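NAD-dependent dehydrogenase (PDB 4Z0P) probably reduces glyoxylate and hydroxypyruvate with NADPH as the hydride donor, and binds NADPH together with oxalate. Local coordinates at residues A[188-197]-A[218-229]. Numbering follows the deposited sequence.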
loop_
_atom_site.group_PDB
_atom_site.type_symbol
_atom_site.label_atom_id
_atom_site.label_comp_id
_atom_site.label_asym_id
_atom_site.label_seq_id
_atom_site.Cartn_x
_atom_site.Cartn_y
_atom_site.Cartn_z
ATOM N N ASP A 188 -12.254 22.215 11.869
ATOM C CA ASP A 188 -13.547 21.522 11.949
ATOM C C ASP A 188 -14.138 21.149 10.590
ATOM O O ASP A 188 -14.693 20.041 10.427
ATOM C CB ASP A 188 -14.527 22.301 12.835
ATOM C CG ASP A 188 -14.216 22.139 14.336
ATOM O OD1 ASP A 188 -13.203 21.496 14.722
ATOM O OD2 ASP A 188 -14.997 22.656 15.142
ATOM N N ALA A 189 -14.006 22.036 9.606
ATOM C CA ALA A 189 -14.488 21.744 8.254
ATOM C C ALA A 189 -13.691 20.583 7.650
ATOM O O ALA A 189 -14.253 19.675 7.021
ATOM C CB ALA A 189 -14.383 22.985 7.386
ATOM N N PHE A 190 -12.375 20.628 7.850
ATOM C CA PHE A 190 -11.471 19.558 7.436
ATOM C C PHE A 190 -11.834 18.212 8.073
ATOM O O PHE A 190 -11.964 17.218 7.366
ATOM C CB PHE A 190 -10.013 19.982 7.708
ATOM C CG PHE A 190 -9.028 18.847 7.808
ATOM C CD1 PHE A 190 -8.801 18.229 9.021
ATOM C CD2 PHE A 190 -8.270 18.450 6.712
ATOM C CE1 PHE A 190 -7.887 17.183 9.120
ATOM C CE2 PHE A 190 -7.335 17.423 6.823
ATOM C CZ PHE A 190 -7.153 16.786 8.027
ATOM N N LEU A 191 -12.033 18.184 9.386
ATOM C CA LEU A 191 -12.377 16.930 10.083
ATOM C C LEU A 191 -13.682 16.343 9.568
ATOM O O LEU A 191 -13.767 15.137 9.336
ATOM C CB LEU A 191 -12.478 17.160 11.592
ATOM C CG LEU A 191 -11.173 17.522 12.295
ATOM C CD1 LEU A 191 -11.459 18.009 13.708
ATOM C CD2 LEU A 191 -10.199 16.345 12.328
ATOM N N GLY A 192 -14.693 17.190 9.360
ATOM C CA GLY A 192 -15.998 16.722 8.923
ATOM C C GLY A 192 -16.017 16.076 7.550
ATOM O O GLY A 192 -16.935 15.325 7.238
ATOM N N ARG A 193 -14.996 16.351 6.737
ATOM C CA ARG A 193 -14.821 15.718 5.426
ATOM C C ARG A 193 -13.939 14.465 5.450
ATOM O O ARG A 193 -13.889 13.749 4.452
ATOM C CB ARG A 193 -14.151 16.691 4.466
ATOM C CG ARG A 193 -15.008 17.870 4.083
ATOM C CD ARG A 193 -14.249 18.740 3.097
ATOM N NE ARG A 193 -13.990 18.043 1.841
ATOM C CZ ARG A 193 -13.239 18.511 0.845
ATOM N NH1 ARG A 193 -12.619 19.681 0.944
ATOM N NH2 ARG A 193 -13.091 17.803 -0.262
ATOM N N THR A 194 -13.272 14.191 6.569
ATOM C CA THR A 194 -12.219 13.203 6.609
ATOM C C THR A 194 -12.737 11.843 7.040
ATOM O O THR A 194 -13.320 11.718 8.096
ATOM C CB THR A 194 -11.083 13.663 7.543
ATOM O OG1 THR A 194 -10.481 14.822 6.959
ATOM C CG2 THR A 194 -10.031 12.563 7.705
ATOM N N ASP A 195 -12.487 10.828 6.213
ATOM C CA ASP A 195 -12.762 9.430 6.556
ATOM C C ASP A 195 -11.585 8.730 7.222
ATOM O O ASP A 195 -11.766 7.984 8.181
ATOM C CB ASP A 195 -13.144 8.628 5.297
ATOM C CG ASP A 195 -14.333 9.211 4.546
ATOM O OD1 ASP A 195 -15.378 9.469 5.198
ATOM O OD2 ASP A 195 -14.241 9.418 3.284
ATOM N N PHE A 196 -10.394 8.894 6.657
ATOM C CA PHE A 196 -9.152 8.362 7.232
ATOM C C PHE A 196 -8.305 9.555 7.649
ATOM O O PHE A 196 -7.819 10.292 6.794
ATOM C CB PHE A 196 -8.315 7.563 6.215
ATOM C CG PHE A 196 -8.900 6.242 5.740
ATOM C CD1 PHE A 196 -10.145 5.760 6.134
ATOM C CD2 PHE A 196 -8.163 5.487 4.824
ATOM C CE1 PHE A 196 -10.620 4.537 5.649
ATOM C CE2 PHE A 196 -8.646 4.278 4.326
ATOM C CZ PHE A 196 -9.872 3.810 4.737
ATOM N N LEU A 197 -8.101 9.716 8.959
ATOM C CA LEU A 197 -7.277 10.792 9.494
ATOM C C LEU A 197 -5.855 10.312 9.659
ATOM O O LEU A 197 -5.629 9.322 10.355
ATOM C CB LEU A 197 -7.818 11.243 10.852
ATOM C CG LEU A 197 -7.030 12.379 11.529
ATOM C CD1 LEU A 197 -7.074 13.639 10.699
ATOM C CD2 LEU A 197 -7.582 12.658 12.910
ATOM N N LYS A 218 -15.703 14.479 15.490
ATOM C CA LYS A 218 -15.914 15.404 14.381
ATOM C C LYS A 218 -15.551 14.829 13.019
ATOM O O LYS A 218 -15.887 15.426 12.000
ATOM C CB LYS A 218 -15.153 16.709 14.621
ATOM C CG LYS A 218 -15.705 17.514 15.786
ATOM C CD LYS A 218 -14.863 18.779 15.948
ATOM C CE LYS A 218 -15.305 19.628 17.133
ATOM N NZ LYS A 218 -14.559 19.261 18.362
ATOM N N LEU A 219 -14.910 13.663 12.990
ATOM C CA LEU A 219 -14.575 13.001 11.721
ATOM C C LEU A 219 -15.822 12.536 10.996
ATOM O O LEU A 219 -16.877 12.342 11.600
ATOM C CB LEU A 219 -13.611 11.845 11.977
ATOM C CG LEU A 219 -12.214 12.268 12.451
ATOM C CD1 LEU A 219 -11.374 11.066 12.906
ATOM C CD2 LEU A 219 -11.469 12.993 11.338
ATOM N N SER A 220 -15.711 12.400 9.685
ATOM C CA SER A 220 -16.849 11.996 8.880
ATOM C C SER A 220 -17.377 10.608 9.212
ATOM O O SER A 220 -16.600 9.657 9.388
ATOM C CB SER A 220 -16.497 12.032 7.393
ATOM O OG SER A 220 -17.693 11.834 6.647
ATOM N N ARG A 221 -18.705 10.501 9.255
ATOM C CA ARG A 221 -19.383 9.185 9.281
ATOM C C ARG A 221 -20.061 8.881 7.962
ATOM O O ARG A 221 -20.790 7.904 7.874
ATOM C CB ARG A 221 -20.389 9.140 10.408
ATOM C CG ARG A 221 -19.784 9.763 11.665
ATOM C CD ARG A 221 -20.349 9.222 12.936
ATOM N NE ARG A 221 -19.996 7.819 13.072
ATOM C CZ ARG A 221 -18.891 7.326 13.635
ATOM N NH1 ARG A 221 -18.782 6.006 13.693
ATOM N NH2 ARG A 221 -17.925 8.100 14.169
ATOM N N ASN A 222 -19.800 9.705 6.948
ATOM C CA ASN A 222 -20.459 9.619 5.648
ATOM C C ASN A 222 -19.702 8.792 4.624
ATOM O O ASN A 222 -20.167 8.658 3.492
ATOM C CB ASN A 222 -20.694 11.035 5.096
ATOM C CG ASN A 222 -21.674 11.819 5.944
ATOM O OD1 ASN A 222 -22.646 11.262 6.430
ATOM N ND2 ASN A 222 -21.411 13.100 6.150
ATOM N N GLY A 223 -18.547 8.236 5.010
ATOM C CA GLY A 223 -17.737 7.469 4.094
ATOM C C GLY A 223 -18.263 6.057 3.955
ATOM O O GLY A 223 -19.252 5.685 4.593
ATOM N N PRO A 224 -17.584 5.253 3.131
ATOM C CA PRO A 224 -18.127 3.935 2.750
ATOM C C PRO A 224 -18.212 2.938 3.896
ATOM O O PRO A 224 -18.970 1.990 3.798
ATOM C CB PRO A 224 -17.169 3.436 1.644
ATOM C CG PRO A 224 -16.044 4.396 1.584
ATOM C CD PRO A 224 -16.350 5.609 2.407
ATOM N N PHE A 225 -17.473 3.153 4.978
ATOM C CA PHE A 225 -17.517 2.264 6.126
ATOM C C PHE A 225 -18.397 2.798 7.252
ATOM O O PHE A 225 -18.589 2.122 8.248
ATOM C CB PHE A 225 -16.102 2.028 6.632
ATOM C CG PHE A 225 -15.191 1.484 5.574
ATOM C CD1 PHE A 225 -15.418 0.227 5.049
ATOM C CD2 PHE A 225 -14.159 2.255 5.060
ATOM C CE1 PHE A 225 -14.591 -0.281 4.042
ATOM C CE2 PHE A 225 -13.346 1.769 4.057
ATOM C CZ PHE A 225 -13.558 0.499 3.552
ATOM N N GLY A 226 -18.899 4.017 7.105
ATOM C CA GLY A 226 -19.765 4.610 8.128
ATOM C C GLY A 226 -19.099 5.025 9.423
ATOM O O GLY A 226 -19.779 5.406 10.366
ATOM N N ALA A 227 -17.776 4.945 9.479
ATOM C CA ALA A 227 -17.020 5.262 10.675
ATOM C C ALA A 227 -15.587 5.576 10.247
ATOM O O ALA A 227 -15.054 4.921 9.367
ATOM C CB ALA A 227 -17.015 4.086 11.648
ATOM N N PRO A 228 -14.983 6.573 10.867
ATOM C CA PRO A 228 -13.631 6.964 10.474
ATOM C C PRO A 228 -12.535 6.060 11.061
ATOM O O PRO A 228 -12.763 5.317 12.019
ATOM C CB PRO A 228 -13.527 8.384 11.059
ATOM C CG PRO A 228 -14.378 8.320 12.298
ATOM C CD PRO A 228 -15.529 7.462 11.906
ATOM N N VAL A 229 -11.341 6.185 10.490
ATOM C CA VAL A 229 -10.107 5.548 10.935
ATOM C C VAL A 229 -9.074 6.590 11.339
ATOM O O VAL A 229 -8.983 7.655 10.726
ATOM C CB VAL A 229 -9.548 4.687 9.773
ATOM C CG1 VAL A 229 -8.179 4.108 10.069
ATOM C CG2 VAL A 229 -10.544 3.564 9.504
HETATM O O HOH W 1 -12.243 21.618 17.331
HETATM O O HOH W 2 -18.706 14.473 5.128
HETATM O O HOH W 3 -16.581 7.948 7.144
HETATM O O HOH W 4 -17.119 11.229 4.155
HETATM O O HOH W 5 -13.419 5.218 7.252
#
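Phe196 and Val229 form a parallel bridge between strands 196-199 and 229-232, Val229 N donating to Asp195 O (3.0 Å) and Val229 O accepting from Leu197 N (2.9 Å), while upstream Ser220 N bonds Thr194 O (3.0 Å) and ties the loop to the short link between helix 187-193 and strand 196-199. On one face of this pairing, Phe196 lies alongside Val229 and points the same way, its CD1 3.8 Å from Val229 CB. With chi1 at -68°, CG lies opposite the carbonyl carbon, and the ring extends until its edge at CZ meets CE2 of Phe225 (4.1 Å), which belongs to the type I turn from Gly223 to Gly226. Replacing this ring by an alanine is likely to deprive Val229 and Phe225 of an apolar neighbour and open a gap between them. Leu219 CD2 touches Leu191 CD2 (3.7 Å) and also reaches Thr194 and Leu197, so it bridges helix and strand; Leu215 covers Leu191 and Leu197 from helix 213-216. The polar side is built around Asp195. Its OD2 accepts from the backbone N of Thr142, whereas OD1 takes hydrogen bonds from two waters; one also donates to Ser220 O and accepts from Gly223 N, the other meets Ser220 OG. That hydroxyl, anti to its own amide nitrogen at chi1 -171°, accepts from Asn222 N (3.0 Å) in an ST turn. Strand 196-199, flanked by 142-146 and 229-232, is central in the parallel sheet of the Rossmann-type NAD(P)-binding domain, and the contact lies where its helix-to-strand loops enter that sheet.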